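Side-chain contacts in MamA (PDB 3VTX), which is a tetratricopeptide-repeat (TPR) protein of a magnetotactic bacterium, an all-helical solenoid of the kind that commonly serves as a scaffold for protein-protein contacts: residues A[83-88]-A[110-115]; A[94-99]-A[114-119]. All blocks are in the same frame, centred on the assembly; numbering follows the deposited sequence. Where two conformers were deposited one is given.

Interaction 1 (A[83-88]-A[110-115]); sequences NFMIDE and YYKLGL
The ring of F84 meets the backbone and CB of L115 across this contact. The carbonyl of L115 approaches the ring obliquely, with F84 CZ 4.0 Å from L115 O. Beside it, F84 CE2 lies 4.1 Å from L115 CB. The two side chains cross at about a right angle. The touching ring atoms are CE2 and CZ. F84 reaches this place because its CG stands anti to the backbone N (chi1 -177°), which sends the ring out from helix 73-85 toward helix 107-119. On the second helix, L115 CG sits 4.1 Å above one face of the Y111 ring, offset toward the rim. This is aliphatic packing between i and i+4 neighbours of one helix. Y111 in turn meets the rings of F140 and Y130, and its OH is hydrogen-bonded to S146 and R142. L115 lies between the F84 ring and the Y111 ring of its own helix, and also touches Y130 of helix 123-136.

A marginal approach flanks the ring. M85 CE is 4.5 Å from K112 NZ, but this holds for one of two K112 conformers and is doubtful. K112 also lies on Y77 and S81 of helix 73-85.

Helix 73-85 ends just here in a Schellman motif. D87, with positive phi, is its C-prime residue, and E88 N bonds to N83 O at 2.9 Å.

No hydrogen bond or salt bridge joins the two segments. The contact is a small, partly exposed one between helix 73-85 and helix 107-119 of a TPR array. Its chemistry is chiefly van der Waals contact of the F84 ring with the carbonyl and CB of L115, which gives it little directional character.

Interaction 2 (A[94-99]-A[114-119]); sequences DALQRA and GLVYDS
The apolar part of the contact is a meeting of L96 and V116. Methyl CD1 of L96 lies 4.0 Å from methyl CG2 of V116, and both side chains leave their backbones toward the other helix. They meet at a slant. In V116 the branch CG1 is anti to the backbone N (chi1 179°), which leaves CG2 as the methyl facing L96. The pair is buried. V116 also packs on K89 and I93 of helix 89-102 and on F84 of helix 73-85, so its two methyls sit where three helices converge.

The polar part is looser and tentative. In one of two deposited conformers of Q97, its NE2 approaches Y117 OH at 3.7 Å, and the two groups are not hydrogen-bonded. The side chains cross at about a right angle, with the amide and ring planes 63° apart. Q97 runs extended beyond CG, and this length carries its amide to the tyrosine hydroxyl. The Y117 ring is itself buried, in contact with I93 and with K125 and A126 of helix 123-136.

One side-chain hydrogen bond lies within the second segment. S119 OG donates to V116 O at 2.6 Å. The C=O...donor angle is 130°, and the donor is a little out of the carbonyl plane. The same hydroxyl is also bonded to K89 NZ, which ties the end of this segment to the start of helix 89-102.

Helix 89-102 packs against helix 107-119, as neighbouring helices do in TPR arrays. The chemistry is an apolar methyl pair and, separate from it, an amide-hydroxyl approach nearer the exposed Q97. With no hydrogen bond across the segments, the contact is consistent with mainly van der Waals packing.

The centres of interactions 1 and 2 are 5 Å apart, and the two contacts touch. F84 CG of the first lies 3.6 Å from V116 CG2 of the second. L96 CD1 also packs on L113 CA, at 3.8 Å. Along the chain, helices 73-85 and 89-102 come in succession, and helix 107-119 follows. Both contacts end on this third helix and share G114 and L115. Interaction 1 is the more exposed, and interaction 2 the more buried. Helix 107-119 thus packs against both preceding helices, consistent with the side-by-side helix packing of a TPR solenoid.

Interaction 1 (A[83-88]-A[110-115])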
# COMPACT_ATOMS: atom_id res chain seq x y z
N ASN A 83 -6.05 2.45 6.22
CA ASN A 83 -7.15 3.40 6.34
C ASN A 83 -8.07 3.28 5.15
O ASN A 83 -9.30 3.33 5.30
CB ASN A 83 -6.56 4.80 6.54
CG ASN A 83 -6.25 5.10 7.99
OD1 ASN A 83 -7.12 4.92 8.85
ND2 ASN A 83 -5.20 5.86 8.18
N PHE A 84 -7.53 3.07 3.95
CA PHE A 84 -8.40 2.86 2.77
C PHE A 84 -9.19 1.56 2.97
O PHE A 84 -10.38 1.50 2.68
CB PHE A 84 -7.56 2.79 1.54
CG PHE A 84 -8.30 2.65 0.22
CD1 PHE A 84 -9.47 3.36 -0.05
CD2 PHE A 84 -7.70 1.92 -0.81
CE1 PHE A 84 -10.03 3.27 -1.28
CE2 PHE A 84 -8.32 1.84 -2.05
CZ PHE A 84 -9.46 2.52 -2.26
N MET A 85 -8.56 0.52 3.52
CA MET A 85 -9.27 -0.76 3.74
C MET A 85 -10.43 -0.63 4.70
O MET A 85 -11.40 -1.40 4.60
CB MET A 85 -8.30 -1.86 4.24
CG MET A 85 -7.27 -2.25 3.21
SD MET A 85 -6.13 -3.41 3.91
CE MET A 85 -4.64 -3.11 2.96
N ILE A 86 -10.36 0.26 5.64
CA ILE A 86 -11.39 0.43 6.66
C ILE A 86 -12.33 1.62 6.35
O ILE A 86 -13.11 2.03 7.22
CB ILE A 86 -10.82 0.53 8.06
CG1 ILE A 86 -10.08 1.82 8.32
CG2 ILE A 86 -10.01 -0.77 8.44
CD1 ILE A 86 -10.10 2.24 9.84
N ASP A 87 -12.23 2.12 5.11
CA ASP A 87 -13.16 3.16 4.61
C ASP A 87 -12.96 4.49 5.30
O ASP A 87 -13.96 5.20 5.62
CB ASP A 87 -14.61 2.68 4.81
CG ASP A 87 -15.53 3.28 3.81
OD1 ASP A 87 -15.01 3.56 2.71
OD2 ASP A 87 -16.73 3.45 4.11
N GLU A 88 -11.72 4.82 5.61
CA GLU A 88 -11.36 6.11 6.22
C GLU A 88 -10.49 6.80 5.16
O GLU A 88 -9.30 6.83 5.24
CB GLU A 88 -10.65 5.96 7.55
CG GLU A 88 -11.56 5.46 8.67
CD GLU A 88 -12.68 6.44 8.99
OE1 GLU A 88 -12.46 7.67 8.81
OE2 GLU A 88 -13.81 5.99 9.34
N TYR A 110 1.97 6.23 -4.59
CA TYR A 110 1.28 7.07 -5.55
C TYR A 110 0.10 6.23 -6.14
O TYR A 110 -0.98 6.79 -6.36
CB TYR A 110 2.12 7.47 -6.72
CG TYR A 110 3.08 8.61 -6.44
CD1 TYR A 110 4.41 8.35 -6.29
CD2 TYR A 110 2.63 9.91 -6.34
CE1 TYR A 110 5.31 9.41 -6.06
CE2 TYR A 110 3.54 10.99 -6.09
CZ TYR A 110 4.87 10.68 -5.94
OH TYR A 110 5.82 11.74 -5.77
N TYR A 111 0.34 4.95 -6.41
CA TYR A 111 -0.72 4.09 -7.00
C TYR A 111 -1.91 3.97 -6.03
O TYR A 111 -3.05 4.26 -6.40
CB TYR A 111 -0.24 2.74 -7.47
CG TYR A 111 -1.26 1.98 -8.27
CD1 TYR A 111 -1.78 2.57 -9.40
CD2 TYR A 111 -1.75 0.79 -7.86
CE1 TYR A 111 -2.78 1.92 -10.15
CE2 TYR A 111 -2.77 0.14 -8.59
CZ TYR A 111 -3.24 0.73 -9.73
OH TYR A 111 -4.23 0.06 -10.44
N LYS A 112 -1.62 3.67 -4.79
CA LYS A 112 -2.68 3.60 -3.78
C LYS A 112 -3.43 4.93 -3.63
O LYS A 112 -4.69 4.96 -3.50
CB LYS A 112 -2.14 3.15 -2.39
CG LYS A 112 -1.77 1.68 -2.23
CD LYS A 112 -2.92 0.66 -2.06
CE LYS A 112 -2.46 -0.52 -1.14
NZ LYS A 112 -3.51 -1.59 -1.08
N LEU A 113 -2.70 6.06 -3.65
CA LEU A 113 -3.29 7.37 -3.52
C LEU A 113 -4.23 7.62 -4.67
O LEU A 113 -5.33 8.10 -4.49
CB LEU A 113 -2.17 8.48 -3.50
CG LEU A 113 -2.75 9.86 -3.43
CD1 LEU A 113 -3.48 10.17 -2.03
CD2 LEU A 113 -1.52 10.86 -3.64
N GLY A 114 -3.80 7.20 -5.85
CA GLY A 114 -4.66 7.30 -7.01
C GLY A 114 -5.94 6.46 -6.90
O GLY A 114 -7.06 6.95 -7.22
N LEU A 115 -5.80 5.25 -6.36
CA LEU A 115 -6.94 4.36 -6.14
C LEU A 115 -7.90 5.04 -5.17
O LEU A 115 -9.15 5.01 -5.38
CB LEU A 115 -6.53 3.01 -5.60
CG LEU A 115 -5.76 2.15 -6.62
CD1 LEU A 115 -5.37 0.84 -5.88
CD2 LEU A 115 -6.54 1.81 -7.95

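Interaction 2 (A[94-99]-A[114-119])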
# COMPACT_ATOMS: atom_id res chain seq x y z
N ASP A 94 -4.24 11.46 3.78
CA ASP A 94 -3.27 12.19 4.63
C ASP A 94 -2.00 11.37 4.83
O ASP A 94 -0.91 11.86 4.58
CB ASP A 94 -3.85 12.58 5.98
CG ASP A 94 -4.98 13.62 5.90
OD1 ASP A 94 -5.22 14.30 4.84
OD2 ASP A 94 -5.68 13.72 6.93
N ALA A 95 -2.14 10.09 5.19
CA ALA A 95 -1.02 9.24 5.35
C ALA A 95 -0.25 8.95 4.11
O ALA A 95 0.96 8.95 4.15
CB ALA A 95 -1.47 7.86 6.00
N LEU A 96 -0.92 8.71 2.98
CA LEU A 96 -0.22 8.40 1.77
C LEU A 96 0.58 9.64 1.29
O LEU A 96 1.71 9.47 0.79
CB LEU A 96 -1.18 7.97 0.66
CG LEU A 96 -1.86 6.64 0.97
CD1 LEU A 96 -3.09 6.39 0.14
CD2 LEU A 96 -0.87 5.51 0.75
N GLN A 97 0.00 10.82 1.47
CA GLN A 97 0.68 12.10 1.16
C GLN A 97 1.97 12.20 1.99
O GLN A 97 3.04 12.63 1.48
CB GLN A 97 -0.21 13.32 1.47
CG GLN A 97 -1.28 13.64 0.43
CD GLN A 97 -2.14 14.82 0.84
OE1 GLN A 97 -2.14 15.22 2.00
NE2 GLN A 97 -2.88 15.38 -0.09
N ARG A 98 1.86 11.83 3.25
CA ARG A 98 3.03 11.83 4.09
C ARG A 98 4.06 10.87 3.64
O ARG A 98 5.23 11.19 3.67
CB ARG A 98 2.73 11.68 5.56
CG ARG A 98 2.05 12.96 6.11
CD ARG A 98 1.96 13.04 7.63
NE ARG A 98 0.57 13.00 8.09
CZ ARG A 98 -0.26 14.03 8.22
NH1 ARG A 98 0.12 15.28 7.95
NH2 ARG A 98 -1.50 13.81 8.65
N ALA A 99 3.65 9.68 3.18
CA ALA A 99 4.59 8.70 2.66
C ALA A 99 5.36 9.23 1.46
O ALA A 99 6.59 9.01 1.27
CB ALA A 99 3.85 7.39 2.24
N GLY A 114 -3.80 7.20 -5.85
CA GLY A 114 -4.66 7.30 -7.01
C GLY A 114 -5.94 6.46 -6.90
O GLY A 114 -7.06 6.95 -7.22
N LEU A 115 -5.80 5.25 -6.36
CA LEU A 115 -6.94 4.36 -6.14
C LEU A 115 -7.90 5.04 -5.17
O LEU A 115 -9.15 5.01 -5.38
CB LEU A 115 -6.53 3.01 -5.60
CG LEU A 115 -5.76 2.15 -6.62
CD1 LEU A 115 -5.37 0.84 -5.88
CD2 LEU A 115 -6.54 1.81 -7.95
N VAL A 116 -7.38 5.61 -4.11
CA VAL A 116 -8.23 6.27 -3.11
C VAL A 116 -8.99 7.47 -3.79
O VAL A 116 -10.25 7.54 -3.68
CB VAL A 116 -7.46 6.73 -1.90
CG1 VAL A 116 -8.41 7.45 -0.88
CG2 VAL A 116 -6.80 5.60 -1.19
N TYR A 117 -8.28 8.33 -4.49
CA TYR A 117 -8.91 9.48 -5.17
C TYR A 117 -9.95 9.05 -6.17
O TYR A 117 -11.07 9.54 -6.16
CB TYR A 117 -7.89 10.29 -5.88
CG TYR A 117 -7.13 11.28 -4.99
CD1 TYR A 117 -7.76 12.12 -4.06
CD2 TYR A 117 -5.76 11.44 -5.22
CE1 TYR A 117 -7.00 13.03 -3.32
CE2 TYR A 117 -5.03 12.36 -4.46
CZ TYR A 117 -5.66 13.13 -3.55
OH TYR A 117 -4.87 14.03 -2.86
N ASP A 118 -9.67 7.99 -6.91
CA ASP A 118 -10.64 7.61 -7.92
C ASP A 118 -11.91 7.08 -7.24
O ASP A 118 -13.03 7.30 -7.76
CB ASP A 118 -10.12 6.57 -8.88
CG ASP A 118 -10.89 6.56 -10.25
OD1 ASP A 118 -11.07 7.65 -10.81
OD2 ASP A 118 -11.35 5.43 -10.63
N SER A 119 -11.73 6.41 -6.11
CA SER A 119 -12.86 5.87 -5.36
C SER A 119 -13.77 6.93 -4.85
O SER A 119 -14.92 6.62 -4.53
CB SER A 119 -12.49 4.95 -4.22
OG SER A 119 -12.01 5.69 -3.11